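Long-range contact in hypothetical protein, similar to alpha-acetolactate decarboxylase (Staphylococcus aureus subsp. aureus, PDB 1XV2), which probably acts as an alpha-acetolactate decarboxylase, a zinc-binding enzyme of the type that converts acetolactate to acetoin with loss of carbon dioxide: residues N6-M18 against D71-K83. Residues are numbered along the deposited sequence; the frame is centred on the assembly and turned at random.
Sequences NVLYQHGTLGTLM and DEKVPYASITNFK
Tyr9 and His11 pair with Ile79 and Ala77 as antiparallel neighbours inside the seven-stranded mixed sheet, the axes of strands 7-11 and 77-80 lying 4.7 Å apart at 158°. Both are hydrogen-bonded pairs: Ile79 N reaches Tyr9 O at 2.8 Å, and reciprocal bonds close each ring. Strand 207-211 flanks 7-11 on its other side.

Tyr76, just before strand 77-80, ties the strand pair to the turn into helix 14-18. Its CB meets both methyls of Leu17, with Leu17 CD1 3.9 Å from Tyr76 CB. CG, anti to the backbone N (chi1 178°), sends the ring past Thr13 and Leu14 toward Gln10. Tyr76 CG lies by Thr13 O and C, and Tyr76 CD2 by Leu17 CD2. Tyr76 CD1 and CE1 run past the carbonyl oxygens of His11 and Gly12 at the ring's edge, while Thr13 C and Leu14 N lie over one face, each 3.5 Å above the plane and displaced toward the rim. Tyr76 CE2 touches Leu14 CB, and CZ sits by Leu14 N. At the tip, Tyr76 OH lies 2.8 Å from Gln10 OE1, a weak bond at best, since its proton could be used elsewhere. The side chain lies about 7 Å from the bound zinc ion.

Gln10 NE2 is held by Val170 O and Gln210 OE1, which fixes the amide's rotation; Ser78 OG donates to Gln10 OE1 across 3.0 Å, tilted 17° from the carbonyl plane.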
ATOM      1  N   ASN A   6       1.220 -14.875   7.168  1.00 26.78           N
ATOM      2  CA  ASN A   6       1.239 -14.602   5.699  1.00 25.57           C
ATOM      3  C   ASN A   6       1.406 -13.113   5.435  1.00 24.10           C
ATOM      4  O   ASN A   6       0.438 -12.418   5.112  1.00 22.95           O
ATOM      5  CB  ASN A   6      -0.060 -15.087   5.056  1.00 29.35           C
ATOM      6  CG  ASN A   6      -0.197 -16.592   5.085  1.00 30.98           C
ATOM      7  OD1 ASN A   6      -1.252 -17.136   4.762  1.00 33.51           O
ATOM      8  ND2 ASN A   6       0.874 -17.276   5.466  1.00 30.96           N
ATOM      9  N   VAL A   7       2.638 -12.629   5.564  1.00 21.97           N
ATOM     10  CA  VAL A   7       2.924 -11.214   5.358  1.00 21.15           C
ATOM     11  C   VAL A   7       3.941 -10.957   4.262  1.00 18.61           C
ATOM     12  O   VAL A   7       4.987 -11.600   4.205  1.00 21.04           O
ATOM     13  CB  VAL A   7       3.459 -10.558   6.654  1.00 23.15           C
ATOM     14  CG1 VAL A   7       3.772  -9.089   6.410  1.00 24.45           C
ATOM     15  CG2 VAL A   7       2.441 -10.703   7.767  1.00 23.89           C
ATOM     16  N   LEU A   8       3.621 -10.014   3.386  1.00 17.64           N
ATOM     17  CA  LEU A   8       4.523  -9.634   2.309  1.00 14.53           C
ATOM     18  C   LEU A   8       5.170  -8.329   2.752  1.00 14.04           C
ATOM     19  O   LEU A   8       4.476  -7.358   3.037  1.00 14.39           O
ATOM     20  CB  LEU A   8       3.757  -9.415   1.004  1.00 13.15           C
ATOM     21  CG  LEU A   8       4.557  -8.773  -0.133  1.00 12.40           C
ATOM     22  CD1 LEU A   8       5.841  -9.544  -0.361  1.00 12.35           C
ATOM     23  CD2 LEU A   8       3.718  -8.751  -1.400  1.00 14.68           C
ATOM     24  N   TYR A   9       6.494  -8.312   2.812  1.00 14.49           N
ATOM     25  CA  TYR A   9       7.222  -7.121   3.231  1.00 15.42           C
ATOM     26  C   TYR A   9       7.812  -6.376   2.044  1.00 16.02           C
ATOM     27  O   TYR A   9       8.455  -6.969   1.180  1.00 16.42           O
ATOM     28  CB  TYR A   9       8.356  -7.502   4.182  1.00 15.89           C
ATOM     29  CG  TYR A   9       9.150  -6.320   4.700  1.00 17.23           C
ATOM     30  CD1 TYR A   9       8.708  -5.588   5.805  1.00 17.75           C
ATOM     31  CD2 TYR A   9      10.353  -5.947   4.098  1.00 16.91           C
ATOM     32  CE1 TYR A   9       9.449  -4.514   6.302  1.00 17.67           C
ATOM     33  CE2 TYR A   9      11.102  -4.875   4.584  1.00 17.65           C
ATOM     34  CZ  TYR A   9      10.645  -4.167   5.689  1.00 18.46           C
ATOM     35  OH  TYR A   9      11.393  -3.125   6.189  1.00 19.29           O
ATOM     36  N   GLN A  10       7.602  -5.067   2.006  1.00 15.54           N
ATOM     37  CA  GLN A  10       8.149  -4.271   0.924  1.00 16.63           C
ATOM     38  C   GLN A  10       8.846  -3.027   1.458  1.00 15.99           C
ATOM     39  O   GLN A  10       8.309  -2.306   2.302  1.00 16.10           O
ATOM     40  CB  GLN A  10       7.048  -3.882  -0.073  1.00 17.15           C
ATOM     41  CG  GLN A  10       7.567  -3.153  -1.307  1.00 19.95           C
ATOM     42  CD  GLN A  10       6.559  -3.104  -2.450  1.00 20.06           C
ATOM     43  OE1 GLN A  10       6.430  -4.053  -3.225  1.00 21.49           O
ATOM     44  NE2 GLN A  10       5.838  -1.994  -2.555  1.00 17.79           N
ATOM     45  N   HIS A  11      10.064  -2.800   0.983  1.00 15.00           N
ATOM     46  CA  HIS A  11      10.830  -1.631   1.383  1.00 15.60           C
ATOM     47  C   HIS A  11      10.842  -0.707   0.177  1.00 15.12           C
ATOM     48  O   HIS A  11      11.369  -1.061  -0.879  1.00 15.31           O
ATOM     49  CB  HIS A  11      12.266  -2.006   1.756  1.00 14.54           C
ATOM     50  CG  HIS A  11      13.136  -0.820   2.033  1.00 16.38           C
ATOM     51  ND1 HIS A  11      13.052  -0.089   3.200  1.00 16.62           N
ATOM     52  CD2 HIS A  11      14.059  -0.194   1.263  1.00 16.69           C
ATOM     53  CE1 HIS A  11      13.884   0.936   3.134  1.00 17.01           C
ATOM     54  NE2 HIS A  11      14.505   0.895   1.970  1.00 17.26           N
ATOM     55  N   GLY A  12      10.260   0.477   0.335  1.00 14.48           N
ATOM     56  CA  GLY A  12      10.200   1.408  -0.775  1.00 13.75           C
ATOM     57  C   GLY A  12       9.123   0.928  -1.722  1.00 13.81           C
ATOM     58  O   GLY A  12       8.455  -0.073  -1.443  1.00 13.97           O
ATOM     59  N   THR A  13       8.945   1.623  -2.841  1.00 14.77           N
ATOM     60  CA  THR A  13       7.920   1.245  -3.810  1.00 14.06           C
ATOM     61  C   THR A  13       8.442   1.295  -5.243  1.00 14.20           C
ATOM     62  O   THR A  13       9.470   1.909  -5.520  1.00 14.33           O
ATOM     63  CB  THR A  13       6.692   2.170  -3.701  1.00 13.02           C
ATOM     64  OG1 THR A  13       7.082   3.513  -4.005  1.00 14.41           O
ATOM     65  CG2 THR A  13       6.118   2.136  -2.296  1.00 12.54           C
ATOM     66  N   LEU A  14       7.727   0.647  -6.154  1.00 13.81           N
ATOM     67  CA  LEU A  14       8.132   0.629  -7.553  1.00 14.11           C
ATOM     68  C   LEU A  14       7.953   1.996  -8.203  1.00 13.55           C
ATOM     69  O   LEU A  14       8.799   2.441  -8.972  1.00 13.31           O
ATOM     70  CB  LEU A  14       7.326  -0.417  -8.323  1.00 14.32           C
ATOM     71  CG  LEU A  14       7.631  -0.522  -9.819  1.00 15.82           C
ATOM     72  CD1 LEU A  14       9.105  -0.823 -10.022  1.00 16.00           C
ATOM     73  CD2 LEU A  14       6.766  -1.604 -10.438  1.00 14.59           C
ATOM     74  N   GLY A  15       6.850   2.662  -7.881  1.00 14.02           N
ATOM     75  CA  GLY A  15       6.584   3.971  -8.450  1.00 12.98           C
ATOM     76  C   GLY A  15       7.618   5.026  -8.092  1.00 13.99           C
ATOM     77  O   GLY A  15       7.980   5.846  -8.931  1.00 12.92           O
ATOM     78  N   THR A  16       8.084   5.016  -6.847  1.00 13.53           N
ATOM     79  CA  THR A  16       9.079   5.979  -6.392  1.00 14.80           C
ATOM     80  C   THR A  16      10.451   5.636  -6.974  1.00 15.74           C
ATOM     81  O   THR A  16      11.265   6.524  -7.231  1.00 16.04           O
ATOM     82  CB  THR A  16       9.161   6.012  -4.844  1.00 14.54           C
ATOM     83  OG1 THR A  16       7.926   6.510  -4.311  1.00 15.41           O
ATOM     84  CG2 THR A  16      10.302   6.907  -4.382  1.00 14.65           C
ATOM     85  N   LEU A  17      10.711   4.347  -7.174  1.00 15.87           N
ATOM     86  CA  LEU A  17      11.979   3.932  -7.762  1.00 17.14           C
ATOM     87  C   LEU A  17      11.967   4.459  -9.198  1.00 17.16           C
ATOM     88  O   LEU A  17      12.919   5.100  -9.640  1.00 18.09           O
ATOM     89  CB  LEU A  17      12.104   2.402  -7.772  1.00 14.95           C
ATOM     90  CG  LEU A  17      13.479   1.840  -8.161  1.00 15.29           C
ATOM     91  CD1 LEU A  17      14.434   2.000  -6.987  1.00 12.89           C
ATOM     92  CD2 LEU A  17      13.360   0.366  -8.547  1.00 15.34           C
HETATM   93  N   MSE A  18      10.871   4.197  -9.911  1.00 18.15           N
HETATM   94  CA  MSE A  18      10.712   4.641 -11.297  1.00 19.67           C
HETATM   95  C   MSE A  18      10.884   6.152 -11.414  1.00 19.72           C
HETATM   96  O   MSE A  18      11.335   6.660 -12.440  1.00 18.16           O
HETATM   97  CB  MSE A  18       9.323   4.264 -11.827  1.00 22.50           C
HETATM   98  CG  MSE A  18       9.063   2.776 -11.985  1.00 26.12           C
HETATM   99 SE   MSE A  18      10.139   1.934 -13.356  1.00 32.64          SE
HETATM  100  CE  MSE A  18       9.270   2.642 -14.915  1.00 30.40           C
ATOM    101  N   ASP A  71      25.875  -6.252   3.449  1.00 26.32           N
ATOM    102  CA  ASP A  71      25.898  -4.832   3.784  1.00 25.61           C
ATOM    103  C   ASP A  71      25.508  -3.928   2.616  1.00 24.23           C
ATOM    104  O   ASP A  71      25.413  -2.710   2.775  1.00 23.17           O
ATOM    105  CB  ASP A  71      27.288  -4.444   4.288  1.00 28.69           C
ATOM    106  CG  ASP A  71      28.354  -4.591   3.222  1.00 32.15           C
ATOM    107  OD1 ASP A  71      28.478  -5.698   2.658  1.00 34.19           O
ATOM    108  OD2 ASP A  71      29.067  -3.600   2.947  1.00 35.12           O
ATOM    109  N   GLU A  72      25.291  -4.513   1.442  1.00 22.02           N
ATOM    110  CA  GLU A  72      24.903  -3.723   0.278  1.00 20.29           C
ATOM    111  C   GLU A  72      23.549  -3.082   0.555  1.00 18.84           C
ATOM    112  O   GLU A  72      22.723  -3.655   1.261  1.00 18.32           O
ATOM    113  CB  GLU A  72      24.812  -4.600  -0.976  1.00 19.69           C
ATOM    114  CG  GLU A  72      26.122  -5.259  -1.383  1.00 20.09           C
ATOM    115  CD  GLU A  72      26.379  -6.567  -0.662  1.00 20.05           C
ATOM    116  OE1 GLU A  72      25.667  -6.866   0.321  1.00 17.11           O
ATOM    117  OE2 GLU A  72      27.303  -7.299  -1.081  1.00 20.91           O
ATOM    118  N   LYS A  73      23.325  -1.896   0.004  1.00 18.88           N
ATOM    119  CA  LYS A  73      22.062  -1.195   0.214  1.00 20.83           C
ATOM    120  C   LYS A  73      21.102  -1.370  -0.966  1.00 19.39           C
ATOM    121  O   LYS A  73      21.531  -1.576  -2.100  1.00 18.71           O
ATOM    122  CB  LYS A  73      22.328   0.294   0.461  1.00 22.16           C
ATOM    123  CG  LYS A  73      23.001   0.579   1.800  1.00 27.54           C
ATOM    124  CD  LYS A  73      23.202   2.069   2.043  1.00 31.00           C
ATOM    125  CE  LYS A  73      24.224   2.667   1.082  1.00 34.68           C
ATOM    126  NZ  LYS A  73      24.511   4.106   1.382  1.00 36.19           N
ATOM    127  N   VAL A  74      19.805  -1.292  -0.684  1.00 19.75           N
ATOM    128  CA  VAL A  74      18.775  -1.436  -1.713  1.00 18.99           C
ATOM    129  C   VAL A  74      17.772  -0.284  -1.639  1.00 17.82           C
ATOM    130  O   VAL A  74      17.427   0.181  -0.557  1.00 17.37           O
ATOM    131  CB  VAL A  74      18.008  -2.772  -1.551  1.00 18.23           C
ATOM    132  CG1 VAL A  74      18.980  -3.936  -1.607  1.00 18.63           C
ATOM    133  CG2 VAL A  74      17.246  -2.785  -0.238  1.00 20.63           C
ATOM    134  N   PRO A  75      17.302   0.198  -2.799  1.00 17.44           N
ATOM    135  CA  PRO A  75      16.335   1.297  -2.862  1.00 15.68           C
ATOM    136  C   PRO A  75      14.895   0.791  -2.928  1.00 15.94           C
ATOM    137  O   PRO A  75      13.954   1.530  -2.632  1.00 16.44           O
ATOM    138  CB  PRO A  75      16.742   2.021  -4.134  1.00 14.10           C
ATOM    139  CG  PRO A  75      17.084   0.876  -5.031  1.00 17.11           C
ATOM    140  CD  PRO A  75      17.890  -0.050  -4.129  1.00 17.06           C
ATOM    141  N   TYR A  76      14.740  -0.473  -3.322  1.00 15.84           N
ATOM    142  CA  TYR A  76      13.432  -1.112  -3.445  1.00 14.53           C
ATOM    143  C   TYR A  76      13.554  -2.629  -3.353  1.00 13.41           C
ATOM    144  O   TYR A  76      14.329  -3.241  -4.080  1.00 15.31           O
ATOM    145  CB  TYR A  76      12.777  -0.736  -4.779  1.00 14.24           C
ATOM    146  CG  TYR A  76      11.431  -1.398  -5.002  1.00 14.56           C
ATOM    147  CD1 TYR A  76      10.460  -1.399  -4.002  1.00 14.83           C
ATOM    148  CD2 TYR A  76      11.125  -2.011  -6.216  1.00 16.48           C
ATOM    149  CE1 TYR A  76       9.218  -1.994  -4.202  1.00 16.28           C
ATOM    150  CE2 TYR A  76       9.882  -2.608  -6.429  1.00 16.80           C
ATOM    151  CZ  TYR A  76       8.936  -2.596  -5.417  1.00 17.13           C
ATOM    152  OH  TYR A  76       7.705  -3.186  -5.612  1.00 20.70           O
ATOM    153  N   ALA A  77      12.774  -3.232  -2.464  1.00 13.95           N
ATOM    154  CA  ALA A  77      12.819  -4.677  -2.274  1.00 14.39           C
ATOM    155  C   ALA A  77      11.496  -5.246  -1.774  1.00 14.16           C
ATOM    156  O   ALA A  77      10.759  -4.582  -1.052  1.00 13.13           O
ATOM    157  CB  ALA A  77      13.926  -5.029  -1.287  1.00 15.99           C
ATOM    158  N   SER A  78      11.211  -6.485  -2.169  1.00 14.54           N
ATOM    159  CA  SER A  78      10.006  -7.191  -1.748  1.00 16.33           C
ATOM    160  C   SER A  78      10.476  -8.550  -1.253  1.00 16.26           C
ATOM    161  O   SER A  78      11.226  -9.237  -1.951  1.00 17.74           O
ATOM    162  CB  SER A  78       9.047  -7.373  -2.926  1.00 18.42           C
ATOM    163  OG  SER A  78       8.651  -6.121  -3.457  1.00 23.44           O
ATOM    164  N   ILE A  79      10.047  -8.945  -0.057  1.00 15.66           N
ATOM    165  CA  ILE A  79      10.481 -10.225   0.494  1.00 15.44           C
ATOM    166  C   ILE A  79       9.434 -10.870   1.400  1.00 14.94           C
ATOM    167  O   ILE A  79       8.531 -10.205   1.898  1.00 13.18           O
ATOM    168  CB  ILE A  79      11.795 -10.051   1.286  1.00 16.32           C
ATOM    169  CG1 ILE A  79      12.538 -11.383   1.374  1.00 15.99           C
ATOM    170  CG2 ILE A  79      11.492  -9.528   2.688  1.00 15.59           C
ATOM    171  CD1 ILE A  79      13.948 -11.262   1.940  1.00 18.13           C
ATOM    172  N   THR A  80       9.563 -12.175   1.611  1.00 16.61           N
ATOM    173  CA  THR A  80       8.619 -12.888   2.456  1.00 17.64           C
ATOM    174  C   THR A  80       9.196 -14.185   3.003  1.00 18.74           C
ATOM    175  O   THR A  80      10.162 -14.726   2.461  1.00 17.81           O
ATOM    176  CB  THR A  80       7.339 -13.245   1.673  1.00 18.27           C
ATOM    177  OG1 THR A  80       6.367 -13.803   2.566  1.00 18.25           O
ATOM    178  CG2 THR A  80       7.652 -14.267   0.583  1.00 18.16           C
ATOM    179  N   ASN A  81       8.613 -14.655   4.101  1.00 21.77           N
ATOM    180  CA  ASN A  81       9.002 -15.925   4.701  1.00 23.84           C
ATOM    181  C   ASN A  81       8.083 -16.875   3.952  1.00 23.85           C
ATOM    182  O   ASN A  81       6.949 -17.111   4.367  1.00 24.02           O
ATOM    183  CB  ASN A  81       8.674 -15.958   6.194  1.00 27.13           C
ATOM    184  CG  ASN A  81       9.560 -15.042   7.003  1.00 31.11           C
ATOM    185  OD1 ASN A  81      10.788 -15.134   6.941  1.00 32.20           O
ATOM    186  ND2 ASN A  81       8.944 -14.151   7.777  1.00 33.03           N
ATOM    187  N   PHE A  82       8.572 -17.394   2.832  1.00 25.01           N
ATOM    188  CA  PHE A  82       7.781 -18.271   1.982  1.00 25.29           C
ATOM    189  C   PHE A  82       7.244 -19.534   2.634  1.00 25.85           C
ATOM    190  O   PHE A  82       7.997 -20.409   3.048  1.00 25.23           O
ATOM    191  CB  PHE A  82       8.572 -18.651   0.730  1.00 24.66           C
ATOM    192  CG  PHE A  82       7.715 -19.195  -0.376  1.00 25.46           C
ATOM    193  CD1 PHE A  82       6.710 -18.413  -0.935  1.00 24.74           C
ATOM    194  CD2 PHE A  82       7.895 -20.493  -0.847  1.00 26.51           C
ATOM    195  CE1 PHE A  82       5.893 -18.914  -1.948  1.00 25.23           C
ATOM    196  CE2 PHE A  82       7.085 -21.003  -1.860  1.00 24.30           C
ATOM    197  CZ  PHE A  82       6.081 -20.211  -2.411  1.00 25.16           C
ATOM    198  N   LYS A  83       5.920 -19.605   2.703  1.00 27.72           N
ATOM    199  CA  LYS A  83       5.202 -20.744   3.261  1.00 29.75           C
ATOM    200  C   LYS A  83       4.142 -21.104   2.215  1.00 29.30           C
ATOM    201  O   LYS A  83       3.038 -20.556   2.218  1.00 27.99           O
ATOM    202  CB  LYS A  83       4.541 -20.348   4.586  1.00 31.90           C
ATOM    203  CG  LYS A  83       3.590 -21.386   5.163  1.00 35.87           C
ATOM    204  CD  LYS A  83       4.310 -22.665   5.555  1.00 38.31           C
ATOM    205  CE  LYS A  83       3.317 -23.718   6.026  1.00 39.49           C
ATOM    206  NZ  LYS A  83       2.359 -24.081   4.940  1.00 41.24           N
TER
HETATM  207  O   HOH W   1       6.519 -12.914   5.674  1.00 15.20           O